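PDB 3OG2: beta-galactosidase from Trichoderma reesei, which probably hydrolyses terminal non-reducing beta-D-galactose residues from beta-D-galactosides, as a secreted family 35 glycoside hydrolase built on a TIM barrel. Local coordinates for residues Leu362-Gln367 against Ser554-Trp559; Ala469-Trp474 against Leu483-Gly488; Val40-Gly45 against Gly69-Ser74. All blocks are in the same frame, centred on the assembly; numbering follows the deposited sequence.

How the contacts relate
Helix 357-370 ties the three contacts together. Contact 1 sets it against residues 554-559, and the same helix touches both of the others. Contact 2, the hairpin 470-487, has its centre about 9 Å from that of contact 1, and Leu364 CD2 lies 3.6 Å from Phe472 CD1. Contact 3, a pair of barrel strands with its centre about 15 Å from that of contact 1, meets the helix where Gly366 CA comes 3.8 Å from Phe43 CE2. Contacts 2 and 3 do not touch; their nearest atoms are about 8 Å apart. Contact 3 runs closest to the galactose site, which holds no galactose in this model: the side chain of Ser74 is about 6 Å from that of Glu278, whereas contacts 1 and 2 lie away from it.

Contact 1. Residues Leu362-Gln367 against Ser554-Trp559; sequences LKLQGQ and SAYNYW
Lys363, on a helix of the TIM-barrel family region, plugs into the type I turn from Ala555 to Tyr558, a buried contact between helix 357-370 and the segment leading into strand 558-559. The side chain leaves the helix with CG anti to the backbone N (chi1 177°), and a bend at chi3 (58°) carries CE towards the carbonyls of the turn. NZ donates to Tyr556 O at 2.7 Å and to Tyr558 O at 2.8 Å, standing well out of the plane of the first carbonyl and tilted from that of the second. The two acceptors flank Asn557 in the turn. Lys363 NZ also sits over the centre of the six-membered ring of Trp559, 3.1 Å from its centroid and nearly on the ring normal, a cation-pi contact. The lysine chain and the indole cross at about a right angle, while Trp559 NE1 is held by Gly587 O.

One helix position on, Leu364 supplies the apolar half. Its CD2 reaches Ala555 CB at 3.8 Å, and CD1 lies against Tyr556 CE1 at 3.9 Å; the hydroxyl of that tyrosine bonds to Glu357 at the start of the same helix. Tyr556 and Asn557 also border an attached glycan.

With two carbonyl oxygens and an aromatic face around one buried ammonium, the surroundings would be expected to stabilise a charged Lys363, whose bonds fasten the turn to the helix.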
loop_
_atom_site.group_PDB
_atom_site.type_symbol
_atom_site.label_atom_id
_atom_site.label_comp_id
_atom_site.label_asym_id
_atom_site.label_seq_id
_atom_site.Cartn_x
_atom_site.Cartn_y
_atom_site.Cartn_z
ATOM N N LEU A 362 4.518 2.775 -14.911
ATOM C CA LEU A 362 5.455 3.222 -13.866
ATOM C C LEU A 362 6.836 2.655 -14.113
ATOM O O LEU A 362 7.835 3.362 -13.873
ATOM C CB LEU A 362 4.883 2.811 -12.520
ATOM C CG LEU A 362 5.608 3.295 -11.287
ATOM C CD1 LEU A 362 5.838 4.807 -11.296
ATOM C CD2 LEU A 362 4.766 2.909 -10.059
ATOM N N LYS A 363 6.916 1.410 -14.617
ATOM C CA LYS A 363 8.228 0.835 -14.952
ATOM C C LYS A 363 8.922 1.647 -16.028
ATOM O O LYS A 363 10.134 1.808 -15.996
ATOM C CB LYS A 363 7.984 -0.598 -15.473
ATOM C CG LYS A 363 9.262 -1.287 -15.921
ATOM C CD LYS A 363 9.061 -2.794 -16.255
ATOM C CE LYS A 363 7.994 -2.921 -17.369
ATOM N NZ LYS A 363 7.893 -4.353 -17.796
ATOM N N LEU A 364 8.192 2.186 -17.031
ATOM C CA LEU A 364 8.889 2.978 -18.048
ATOM C C LEU A 364 9.580 4.178 -17.403
ATOM O O LEU A 364 10.698 4.563 -17.782
ATOM C CB LEU A 364 7.900 3.487 -19.085
ATOM C CG LEU A 364 7.032 2.453 -19.779
ATOM C CD1 LEU A 364 6.169 3.138 -20.847
ATOM C CD2 LEU A 364 7.881 1.364 -20.411
ATOM N N GLN A 365 8.898 4.749 -16.405
ATOM C CA GLN A 365 9.463 5.943 -15.745
ATOM C C GLN A 365 10.619 5.609 -14.832
ATOM O O GLN A 365 11.633 6.322 -14.831
ATOM C CB GLN A 365 8.351 6.624 -14.930
ATOM C CG GLN A 365 7.186 7.130 -15.819
ATOM C CD GLN A 365 6.114 7.782 -14.969
ATOM O OE1 GLN A 365 6.334 8.223 -13.828
ATOM N NE2 GLN A 365 4.910 7.866 -15.473
ATOM N N GLY A 366 10.507 4.508 -14.067
ATOM C CA GLY A 366 11.628 4.142 -13.203
ATOM C C GLY A 366 12.876 3.761 -13.988
ATOM O O GLY A 366 14.015 4.127 -13.635
ATOM N N GLN A 367 12.666 3.014 -15.088
ATOM C CA GLN A 367 13.821 2.603 -15.879
ATOM C C GLN A 367 14.481 3.784 -16.574
ATOM O O GLN A 367 15.707 3.812 -16.684
ATOM C CB GLN A 367 13.383 1.531 -16.881
ATOM C CG GLN A 367 12.941 0.244 -16.162
ATOM C CD GLN A 367 14.058 -0.395 -15.399
ATOM O OE1 GLN A 367 15.243 -0.250 -15.506
ATOM N NE2 GLN A 367 13.596 -1.247 -14.449
ATOM N N SER A 554 4.588 -2.154 -26.573
ATOM C CA SER A 554 5.689 -3.136 -26.586
ATOM C C SER A 554 6.667 -2.846 -25.458
ATOM O O SER A 554 7.153 -3.793 -24.803
ATOM C CB SER A 554 6.422 -3.033 -27.917
ATOM O OG SER A 554 5.570 -3.478 -28.933
ATOM N N ALA A 555 6.987 -1.566 -25.210
ATOM C CA ALA A 555 7.932 -1.236 -24.135
ATOM C C ALA A 555 7.464 -1.724 -22.770
ATOM O O ALA A 555 8.233 -2.083 -21.894
ATOM C CB ALA A 555 8.108 0.287 -24.046
ATOM N N TYR A 556 6.147 -1.793 -22.573
ATOM C CA TYR A 556 5.591 -2.308 -21.320
ATOM C C TYR A 556 6.106 -3.714 -21.021
ATOM O O TYR A 556 6.116 -4.110 -19.856
ATOM C CB TYR A 556 4.087 -2.444 -21.486
ATOM C CG TYR A 556 3.262 -1.185 -21.325
ATOM C CD1 TYR A 556 3.737 0.012 -20.812
ATOM C CD2 TYR A 556 1.898 -1.271 -21.699
ATOM C CE1 TYR A 556 2.882 1.124 -20.687
ATOM C CE2 TYR A 556 1.043 -0.180 -21.543
ATOM C CZ TYR A 556 1.545 1.018 -21.042
ATOM O OH TYR A 556 0.703 2.092 -20.884
ATOM N N ASN A 557 6.508 -4.469 -22.041
ATOM C CA ASN A 557 6.967 -5.840 -21.803
ATOM C C ASN A 557 8.471 -5.993 -21.723
ATOM O O ASN A 557 8.962 -7.119 -21.696
ATOM C CB ASN A 557 6.439 -6.753 -22.960
ATOM C CG ASN A 557 4.913 -6.740 -22.961
ATOM O OD1 ASN A 557 4.188 -7.036 -22.014
ATOM N ND2 ASN A 557 4.422 -6.385 -24.145
ATOM N N TYR A 558 9.210 -4.902 -21.660
ATOM C CA TYR A 558 10.663 -4.968 -21.479
ATOM C C TYR A 558 11.034 -4.819 -19.994
ATOM O O TYR A 558 10.286 -4.200 -19.207
ATOM C CB TYR A 558 11.361 -3.804 -22.250
ATOM C CG TYR A 558 11.507 -4.027 -23.737
ATOM C CD1 TYR A 558 10.368 -4.124 -24.578
ATOM C CD2 TYR A 558 12.742 -4.109 -24.365
ATOM C CE1 TYR A 558 10.527 -4.312 -25.953
ATOM C CE2 TYR A 558 12.910 -4.304 -25.745
ATOM C CZ TYR A 558 11.773 -4.398 -26.513
ATOM O OH TYR A 558 11.914 -4.607 -27.892
ATOM N N TRP A 559 12.202 -5.367 -19.652
ATOM C CA TRP A 559 12.639 -5.454 -18.275
ATOM C C TRP A 559 14.123 -5.200 -18.247
ATOM O O TRP A 559 14.830 -5.523 -19.215
ATOM C CB TRP A 559 12.356 -6.874 -17.714
ATOM C CG TRP A 559 10.915 -7.253 -17.803
ATOM C CD1 TRP A 559 10.339 -7.933 -18.843
ATOM C CD2 TRP A 559 9.870 -6.991 -16.874
ATOM N NE1 TRP A 559 8.982 -8.121 -18.606
ATOM C CE2 TRP A 559 8.676 -7.533 -17.401
ATOM C CE3 TRP A 559 9.829 -6.317 -15.627
ATOM C CZ2 TRP A 559 7.438 -7.461 -16.751
ATOM C CZ3 TRP A 559 8.590 -6.259 -15.002
ATOM C CH2 TRP A 559 7.426 -6.806 -15.527
#

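Contact 2. Residues Ala469-Trp474 against Leu483-Gly488; sequences AEIFTW and LVLYGG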
loop_
_atom_site.group_PDB
_atom_site.type_symbol
_atom_site.label_atom_id
_atom_site.label_comp_id
_atom_site.label_asym_id
_atom_site.label_seq_id
_atom_site.Cartn_x
_atom_site.Cartn_y
_atom_site.Cartn_z
ATOM N N ALA A 469 11.439 10.882 -28.986
ATOM C CA ALA A 469 10.948 9.650 -28.357
ATOM C C ALA A 469 11.516 9.493 -26.966
ATOM O O ALA A 469 12.637 9.954 -26.696
ATOM C CB ALA A 469 11.425 8.484 -29.248
ATOM N N GLU A 470 10.769 8.809 -26.112
ATOM C CA GLU A 470 11.203 8.646 -24.739
ATOM C C GLU A 470 12.158 7.485 -24.599
ATOM O O GLU A 470 12.125 6.516 -25.357
ATOM C CB GLU A 470 9.930 8.484 -23.871
ATOM C CG GLU A 470 9.169 9.837 -23.880
ATOM C CD GLU A 470 8.007 9.883 -22.922
ATOM O OE1 GLU A 470 6.933 9.285 -23.238
ATOM O OE2 GLU A 470 8.197 10.530 -21.853
ATOM N N ILE A 471 13.050 7.609 -23.636
ATOM C CA ILE A 471 14.051 6.587 -23.390
ATOM C C ILE A 471 13.516 5.614 -22.357
ATOM O O ILE A 471 13.056 6.030 -21.287
ATOM C CB ILE A 471 15.327 7.250 -22.859
ATOM C CG1 ILE A 471 15.998 8.084 -23.938
ATOM C CG2 ILE A 471 16.336 6.221 -22.330
ATOM C CD1 ILE A 471 16.102 9.521 -23.723
ATOM N N PHE A 472 13.534 4.345 -22.682
ATOM C CA PHE A 472 13.210 3.279 -21.724
ATOM C C PHE A 472 14.472 2.890 -20.950
ATOM O O PHE A 472 14.501 2.895 -19.723
ATOM C CB PHE A 472 12.569 2.078 -22.457
ATOM C CG PHE A 472 12.426 0.925 -21.488
ATOM C CD1 PHE A 472 11.458 0.981 -20.471
ATOM C CD2 PHE A 472 13.236 -0.192 -21.579
ATOM C CE1 PHE A 472 11.333 -0.075 -19.584
ATOM C CE2 PHE A 472 13.104 -1.249 -20.676
ATOM C CZ PHE A 472 12.138 -1.205 -19.684
ATOM N N THR A 473 15.546 2.556 -21.660
ATOM C CA THR A 473 16.809 2.220 -21.011
ATOM C C THR A 473 17.925 2.336 -22.016
ATOM O O THR A 473 17.671 2.440 -23.250
ATOM C CB THR A 473 16.775 0.800 -20.397
ATOM O OG1 THR A 473 17.840 0.683 -19.444
ATOM C CG2 THR A 473 16.970 -0.296 -21.450
ATOM N N TRP A 474 19.150 2.289 -21.523
ATOM C CA TRP A 474 20.287 2.098 -22.441
ATOM C C TRP A 474 21.384 1.465 -21.597
ATOM O O TRP A 474 21.372 1.633 -20.371
ATOM C CB TRP A 474 20.762 3.399 -23.093
ATOM C CG TRP A 474 21.307 4.385 -22.108
ATOM C CD1 TRP A 474 20.589 5.373 -21.489
ATOM C CD2 TRP A 474 22.646 4.487 -21.621
ATOM N NE1 TRP A 474 21.401 6.084 -20.638
ATOM C CE2 TRP A 474 22.663 5.563 -20.697
ATOM C CE3 TRP A 474 23.813 3.745 -21.881
ATOM C CZ2 TRP A 474 23.835 5.907 -20.049
ATOM C CZ3 TRP A 474 24.994 4.097 -21.223
ATOM C CH2 TRP A 474 24.973 5.185 -20.309
ATOM N N LEU A 483 20.268 1.161 -26.964
ATOM C CA LEU A 483 19.358 2.223 -26.556
ATOM C C LEU A 483 17.937 1.777 -26.949
ATOM O O LEU A 483 17.764 1.317 -28.083
ATOM C CB LEU A 483 19.722 3.509 -27.304
ATOM C CG LEU A 483 18.754 4.674 -27.161
ATOM C CD1 LEU A 483 18.667 5.176 -25.714
ATOM C CD2 LEU A 483 19.194 5.826 -28.084
ATOM N N VAL A 484 16.984 1.854 -26.049
ATOM C CA VAL A 484 15.590 1.493 -26.324
ATOM C C VAL A 484 14.767 2.760 -26.190
ATOM O O VAL A 484 14.755 3.380 -25.098
ATOM C CB VAL A 484 15.072 0.421 -25.353
ATOM C CG1 VAL A 484 13.621 0.057 -25.720
ATOM C CG2 VAL A 484 16.001 -0.798 -25.380
ATOM N N LEU A 485 14.112 3.131 -27.284
ATOM C CA LEU A 485 13.290 4.338 -27.368
ATOM C C LEU A 485 11.833 3.934 -27.647
ATOM O O LEU A 485 11.614 2.894 -28.333
ATOM C CB LEU A 485 13.721 5.211 -28.569
ATOM C CG LEU A 485 15.157 5.732 -28.513
ATOM C CD1 LEU A 485 15.462 6.549 -29.763
ATOM C CD2 LEU A 485 15.340 6.591 -27.261
ATOM N N TYR A 486 10.887 4.714 -27.157
ATOM C CA TYR A 486 9.507 4.361 -27.459
ATOM C C TYR A 486 8.640 5.591 -27.672
ATOM O O TYR A 486 8.896 6.700 -27.192
ATOM C CB TYR A 486 8.862 3.451 -26.367
ATOM C CG TYR A 486 8.681 4.194 -25.036
ATOM C CD1 TYR A 486 9.745 4.268 -24.137
ATOM C CD2 TYR A 486 7.496 4.823 -24.687
ATOM C CE1 TYR A 486 9.595 4.943 -22.926
ATOM C CE2 TYR A 486 7.336 5.507 -23.501
ATOM C CZ TYR A 486 8.412 5.560 -22.610
ATOM O OH TYR A 486 8.257 6.252 -21.408
ATOM N N GLY A 487 7.549 5.356 -28.438
ATOM C CA GLY A 487 6.471 6.347 -28.588
ATOM C C GLY A 487 5.130 5.647 -28.496
ATOM O O GLY A 487 5.029 4.442 -28.722
ATOM N N GLY A 488 4.080 6.391 -28.223
ATOM C CA GLY A 488 2.720 5.863 -28.369
ATOM C C GLY A 488 2.491 5.521 -29.824
ATOM O O GLY A 488 3.057 6.111 -30.754
HETATM O O HOH W 1 6.673 8.460 -25.838
HETATM O O HOH W 2 10.507 6.785 -20.206
#
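Glu470 and Tyr486 make the close-packed end of this antiparallel beta hairpin. Glu470 CB lies over one face of the tyrosine ring, toward its rim and 3.5 Å from CZ. Tyr486 CG stands between its own backbone N and carbonyl carbon (chi1 67°), which starts the ring across the neighbouring strand. The two backbones exchange a pair of hydrogen bonds, Tyr486 N to Glu470 O at 2.8 Å and the reciprocal bond from Glu470 N. A beta bulge follows: Phe472 N and Thr473 O both bond to Val484, moving the register by one. At the bulge the side chains meet more loosely, Thr473 CG2 4.1 Å from Val484 CG2; past it Trp474 CB rests on Leu483 CD1.

Two waters bridge the polar groups here. One donates to Glu470 OE1 and Tyr486 O; another accepts from Tyr486 OH at 2.6 Å and donates to Ile471 O. The other carboxylate oxygen, OE2, forms a salt bridge with Lys309.

On the face carrying Ile471, Trp474, Leu483 and Leu485, Ile471 CG1 and Leu485 CD2 lie 3.7 Å apart. Strand 470-476 is outermost in its five-stranded sheet, and strand 481-487 pairs onward with strand 545-551; Phe472 and Tyr486 pack on Leu364 of helix 357-370, and Ile471 on strand 450-459.

Contact 3. Residues Val40-Gly45 against Gly69-Ser74; sequences VVIFSG and GFNTVS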
loop_
_atom_site.group_PDB
_atom_site.type_symbol
_atom_site.label_atom_id
_atom_site.label_comp_id
_atom_site.label_asym_id
_atom_site.label_seq_id
_atom_site.Cartn_x
_atom_site.Cartn_y
_atom_site.Cartn_z
ATOM N N VAL A 40 22.117 9.820 -6.737
ATOM C CA VAL A 40 21.046 8.894 -7.132
ATOM C C VAL A 40 19.732 9.650 -7.140
ATOM O O VAL A 40 19.537 10.590 -6.359
ATOM C CB VAL A 40 21.049 7.674 -6.212
ATOM C CG1 VAL A 40 20.871 8.066 -4.727
ATOM C CG2 VAL A 40 19.969 6.651 -6.595
ATOM N N VAL A 41 18.821 9.257 -8.018
ATOM C CA VAL A 41 17.427 9.632 -7.928
ATOM C C VAL A 41 16.784 8.556 -7.068
ATOM O O VAL A 41 16.764 7.372 -7.499
ATOM C CB VAL A 41 16.741 9.727 -9.298
ATOM C CG1 VAL A 41 15.225 9.974 -9.116
ATOM C CG2 VAL A 41 17.365 10.793 -10.155
ATOM N N ILE A 42 16.304 8.883 -5.877
ATOM C CA ILE A 42 15.574 7.903 -5.055
ATOM C C ILE A 42 14.149 7.823 -5.598
ATOM O O ILE A 42 13.404 8.818 -5.615
ATOM C CB ILE A 42 15.582 8.325 -3.585
ATOM C CG1 ILE A 42 17.004 8.299 -3.007
ATOM C CG2 ILE A 42 14.586 7.487 -2.784
ATOM C CD1 ILE A 42 17.595 6.889 -2.994
ATOM N N PHE A 43 13.793 6.652 -6.071
ATOM C CA PHE A 43 12.441 6.403 -6.616
ATOM C C PHE A 43 11.953 5.229 -5.784
ATOM O O PHE A 43 12.515 4.131 -5.875
ATOM C CB PHE A 43 12.503 6.119 -8.111
ATOM C CG PHE A 43 11.200 6.473 -8.860
ATOM C CD1 PHE A 43 9.982 6.756 -8.250
ATOM C CD2 PHE A 43 11.253 6.498 -10.252
ATOM C CE1 PHE A 43 8.822 7.047 -8.981
ATOM C CE2 PHE A 43 10.096 6.802 -10.978
ATOM C CZ PHE A 43 8.884 7.073 -10.378
ATOM N N SER A 44 10.955 5.470 -4.956
ATOM C CA SER A 44 10.535 4.601 -3.859
ATOM C C SER A 44 9.084 4.235 -3.948
ATOM O O SER A 44 8.301 5.046 -4.464
ATOM C CB SER A 44 10.815 5.400 -2.561
ATOM O OG SER A 44 10.418 4.636 -1.416
ATOM N N GLY A 45 8.765 3.077 -3.411
ATOM C CA GLY A 45 7.372 2.656 -3.341
ATOM C C GLY A 45 6.980 2.393 -1.892
ATOM O O GLY A 45 7.772 1.761 -1.180
ATOM N N GLY A 69 12.239 -0.387 -11.708
ATOM C CA GLY A 69 13.356 0.529 -11.756
ATOM C C GLY A 69 13.488 1.304 -10.460
ATOM O O GLY A 69 14.336 2.198 -10.370
ATOM N N PHE A 70 12.647 0.976 -9.467
ATOM C CA PHE A 70 12.779 1.667 -8.155
ATOM C C PHE A 70 14.014 1.157 -7.409
ATOM O O PHE A 70 14.452 0.033 -7.649
ATOM C CB PHE A 70 11.553 1.367 -7.324
ATOM C CG PHE A 70 10.298 2.170 -7.744
ATOM C CD1 PHE A 70 10.169 2.777 -8.997
ATOM C CD2 PHE A 70 9.268 2.269 -6.812
ATOM C CE1 PHE A 70 9.000 3.473 -9.279
ATOM C CE2 PHE A 70 8.078 3.001 -7.090
ATOM C CZ PHE A 70 7.960 3.594 -8.355
ATOM N N ASN A 71 14.507 2.006 -6.484
ATOM C CA ASN A 71 15.668 1.580 -5.681
ATOM C C ASN A 71 15.348 1.532 -4.208
ATOM O O ASN A 71 16.203 1.068 -3.424
ATOM C CB ASN A 71 16.892 2.474 -5.920
ATOM C CG ASN A 71 16.515 3.942 -5.935
ATOM O OD1 ASN A 71 15.655 4.403 -5.197
ATOM N ND2 ASN A 71 17.161 4.666 -6.852
ATOM N N THR A 72 14.127 1.927 -3.819
ATOM C CA THR A 72 13.798 2.156 -2.405
ATOM C C THR A 72 12.365 1.747 -2.133
ATOM O O THR A 72 11.509 1.799 -3.019
ATOM C CB THR A 72 14.040 3.629 -2.084
ATOM O OG1 THR A 72 15.399 3.998 -2.371
ATOM C CG2 THR A 72 13.770 3.989 -0.631
ATOM N N VAL A 73 12.140 1.358 -0.901
ATOM C CA VAL A 73 10.802 1.166 -0.355
ATOM C C VAL A 73 10.716 2.009 0.921
ATOM O O VAL A 73 11.649 2.038 1.724
ATOM C CB VAL A 73 10.531 -0.329 -0.089
ATOM C CG1 VAL A 73 9.403 -0.565 0.919
ATOM C CG2 VAL A 73 10.176 -0.960 -1.457
ATOM N N SER A 74 9.544 2.625 1.074
ATOM C CA SER A 74 9.198 3.347 2.291
ATOM C C SER A 74 8.172 2.565 3.080
ATOM O O SER A 74 7.248 2.039 2.481
ATOM C CB SER A 74 8.620 4.702 1.837
ATOM O OG SER A 74 8.090 5.433 2.938
#
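Asn71 has CG between its backbone N and carbonyl carbon (chi1 44°), and the amide meets Val41 to Phe43 of the neighbouring strand. ND2 donates to Val41 O at 2.8 Å, almost straight and with the acceptor in the amide plane, while OD1 accepts from Phe43 N at 3.0 Å. Thr72 OG1 donates to the same OD1 from the opposite face of the amide. Asn71 N completes the grip by bonding to Phe43 O, so side chain and backbone together span the approach to the parallel pairing. An alanine here would probably leave Val41 O and Phe43 N without these mates and let the Thr72 hydroxyl turn.

Strand 38-47, helix 58-66 and strand 72-76 form a beta-alpha-beta crossover of the TIM barrel. The helix ends in a Schellman motif at Gly69. Further on, the strands zip up through Gly45 N to Thr72 O and Ser74 N to Gly45 O, the latter 3.0 Å long.

Phe43 and Phe70 form an offset stack, their planes 23° apart, with Phe70 CE1 over the centre of the Phe43 ring. The Phe70 ring also lies close against the strand backbone: CE2 is 3.3 Å from Ser44 O and CD2 3.5 Å from Gly45 N. Ser44 OG bonds to Asn320. Ser74 OG bonds to Glu46, and the side chain of Ser74 is near those of Glu278 and Tyr76, which bind galactose in another structure of this protein.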